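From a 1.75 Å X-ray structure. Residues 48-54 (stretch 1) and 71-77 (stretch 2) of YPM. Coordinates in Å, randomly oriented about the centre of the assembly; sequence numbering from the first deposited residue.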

# COMPACT_ATOMS: atom_id res chain seq x y z
N THR A 48 16.75 0.76 -1.12
CA THR A 48 15.32 0.72 -1.14
C THR A 48 14.77 1.77 -2.03
O THR A 48 15.26 2.87 -2.05
N LEU A 49 13.76 1.39 -2.79
CA LEU A 49 13.02 2.32 -3.64
C LEU A 49 11.62 2.53 -3.06
O LEU A 49 10.86 1.57 -2.86
N ILE A 50 11.28 3.79 -2.87
CA ILE A 50 9.99 4.15 -2.31
C ILE A 50 9.29 5.07 -3.30
O ILE A 50 9.86 6.03 -3.79
N LEU A 51 8.04 4.72 -3.65
CA LEU A 51 7.16 5.56 -4.43
C LEU A 51 6.33 6.45 -3.52
O LEU A 51 5.60 5.95 -2.62
N LEU A 52 6.50 7.76 -3.68
CA LEU A 52 5.68 8.72 -2.98
C LEU A 52 4.73 9.43 -3.94
O LEU A 52 5.09 9.71 -5.11
N ARG A 53 3.55 9.75 -3.44
CA ARG A 53 2.58 10.57 -4.17
C ARG A 53 2.22 11.83 -3.41
O ARG A 53 2.17 11.82 -2.20
N ASN A 54 1.96 12.91 -4.14
CA ASN A 54 1.44 14.11 -3.50
C ASN A 54 -0.07 13.91 -3.34
O ASN A 54 -0.79 13.70 -4.30
N PRO A 71 10.83 -4.80 -9.25
CA PRO A 71 10.01 -3.72 -9.83
C PRO A 71 8.80 -3.34 -8.99
O PRO A 71 8.24 -4.18 -8.26
N LEU A 72 8.48 -2.05 -9.04
CA LEU A 72 7.39 -1.42 -8.38
C LEU A 72 6.43 -1.02 -9.48
O LEU A 72 6.82 -0.29 -10.40
N LYS A 73 5.21 -1.50 -9.38
CA LYS A 73 4.14 -1.13 -10.33
C LYS A 73 2.97 -0.61 -9.56
O LYS A 73 2.66 -1.15 -8.48
N TYR A 74 2.31 0.41 -10.12
CA TYR A 74 1.16 1.06 -9.48
C TYR A 74 0.24 1.71 -10.51
O TYR A 74 0.68 2.48 -11.32
N GLU A 75 -1.05 1.43 -10.47
CA GLU A 75 -1.98 1.95 -11.43
C GLU A 75 -2.76 3.04 -10.82
O GLU A 75 -3.34 2.84 -9.79
N ASP A 76 -2.85 4.15 -11.55
CA ASP A 76 -3.56 5.36 -11.19
C ASP A 76 -4.42 5.77 -12.38
O ASP A 76 -3.89 5.84 -13.49
N TYR A 77 -5.70 6.06 -12.16
CA TYR A 77 -6.60 6.53 -13.24
C TYR A 77 -7.30 7.82 -12.83
O TYR A 77 -8.42 8.12 -13.27

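Which side chains of the first strand face the second? The two strands run nearly parallel, 15° apart, with axes 9.0 Å away at closest, so side chains must bridge the gap. Thr48 does not reach across. Leu49 points toward the partner strand with chi1 t and chi2 p, bringing its CD2 to 4.1 Å from CD1 of Leu72, while Ile50 points away, as strand alternation dictates.

What fills the middle of the contact? Leu51 repeats the t, p rotamer of Leu49 and also points in. Its CD2 lies 3.6 Å from CD2 of Leu72 and 3.9 Å from CB of Tyr74, so one methyl touches two inward-facing residues. Leu72, in the t, t rotamer, meets both leucines. Leu52 is out of reach, and Lys73 points away.

How does the apolar row end? Arg53 points inward with an off-rotamer chi1 of -129° and chi2 and chi3 both t. Its NE passes 4.0 Å from CE2 of Tyr74 (chi1 t) and forms a salt bridge with Asp76, NE to OD2 3.0 Å; the hydrogen bond within it is weak, its angle being 126°. Tyr74 OH also donates a weak hydrogen bond to Asp76 OD2, at 3.3 Å, though that oxygen's position is less certain. Asn54 lies beyond reach.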

# COMPACT_ATOMS: atom_id res chain seq x y z
CB THR A 48 14.80 0.87 0.35
OG1 THR A 48 15.30 -0.22 1.15
CG2 THR A 48 13.27 0.79 0.42
CB LEU A 49 12.87 1.69 -5.00
CG LEU A 49 12.11 2.51 -6.03
CD1 LEU A 49 12.80 3.83 -6.40
CD2 LEU A 49 11.86 1.72 -7.35
CB ILE A 50 10.16 4.87 -0.98
CG1 ILE A 50 10.99 4.05 -0.03
CG2 ILE A 50 8.79 5.16 -0.38
CD1 ILE A 50 11.47 4.86 1.20
CB LEU A 51 6.25 4.68 -5.34
CG LEU A 51 5.17 5.47 -6.12
CD1 LEU A 51 5.70 6.65 -7.03
CD2 LEU A 51 4.32 4.54 -6.89
CB LEU A 52 6.55 9.71 -2.30
CG LEU A 52 7.72 9.13 -1.45
CD1 LEU A 52 8.73 10.24 -1.37
CD2 LEU A 52 7.22 8.80 -0.17
CB ARG A 53 1.32 9.76 -4.53
CG ARG A 53 1.02 9.95 -6.05
CD ARG A 53 -0.21 9.23 -6.67
NE ARG A 53 -0.19 9.07 -8.15
CZ ARG A 53 0.30 9.96 -9.03
NH1 ARG A 53 0.85 11.09 -8.64
NH2 ARG A 53 0.25 9.70 -10.32
CB ASN A 54 1.76 15.37 -4.28
CG ASN A 54 1.77 16.63 -3.39
OD1 ASN A 54 2.51 17.62 -3.63
ND2 ASN A 54 0.94 16.60 -2.34
CB PRO A 71 9.64 -4.20 -11.24
CG PRO A 71 10.26 -5.53 -11.40
CD PRO A 71 10.99 -5.96 -10.15
CB LEU A 72 7.90 -0.18 -7.70
CG LEU A 72 7.13 0.50 -6.62
CD1 LEU A 72 8.16 1.20 -5.67
CD2 LEU A 72 6.07 1.45 -7.18
CB LYS A 73 3.68 -2.34 -11.11
CG LYS A 73 4.75 -3.02 -11.89
CD LYS A 73 4.17 -3.95 -12.91
CE LYS A 73 5.24 -4.85 -13.48
NZ LYS A 73 4.71 -5.81 -14.42
CB TYR A 74 1.66 2.12 -8.48
CG TYR A 74 0.59 3.02 -7.94
CD1 TYR A 74 -0.20 2.66 -6.89
CD2 TYR A 74 0.37 4.23 -8.54
CE1 TYR A 74 -1.21 3.51 -6.45
CE2 TYR A 74 -0.61 5.09 -8.11
CZ TYR A 74 -1.39 4.72 -7.09
OH TYR A 74 -2.34 5.68 -6.71
CB GLU A 75 -3.04 0.89 -11.87
CG GLU A 75 -2.50 -0.36 -12.41
CD GLU A 75 -3.47 -1.18 -13.23
OE1 GLU A 75 -4.63 -0.85 -13.33
OE2 GLU A 75 -2.98 -2.15 -13.68
CB ASP A 76 -2.48 6.45 -10.99
CG ASP A 76 -3.00 7.63 -10.32
OD1 ASP A 76 -3.77 8.35 -10.98
OD2 ASP A 76 -2.71 7.89 -9.13
CB TYR A 77 -7.64 5.46 -13.56
CG TYR A 77 -6.96 4.22 -14.01
CD1 TYR A 77 -6.39 4.18 -15.25
CD2 TYR A 77 -6.76 3.16 -13.15
CE1 TYR A 77 -5.69 3.10 -15.67
CE2 TYR A 77 -6.08 2.06 -13.56
CZ TYR A 77 -5.54 2.03 -14.83
OH TYR A 77 -4.82 0.97 -15.30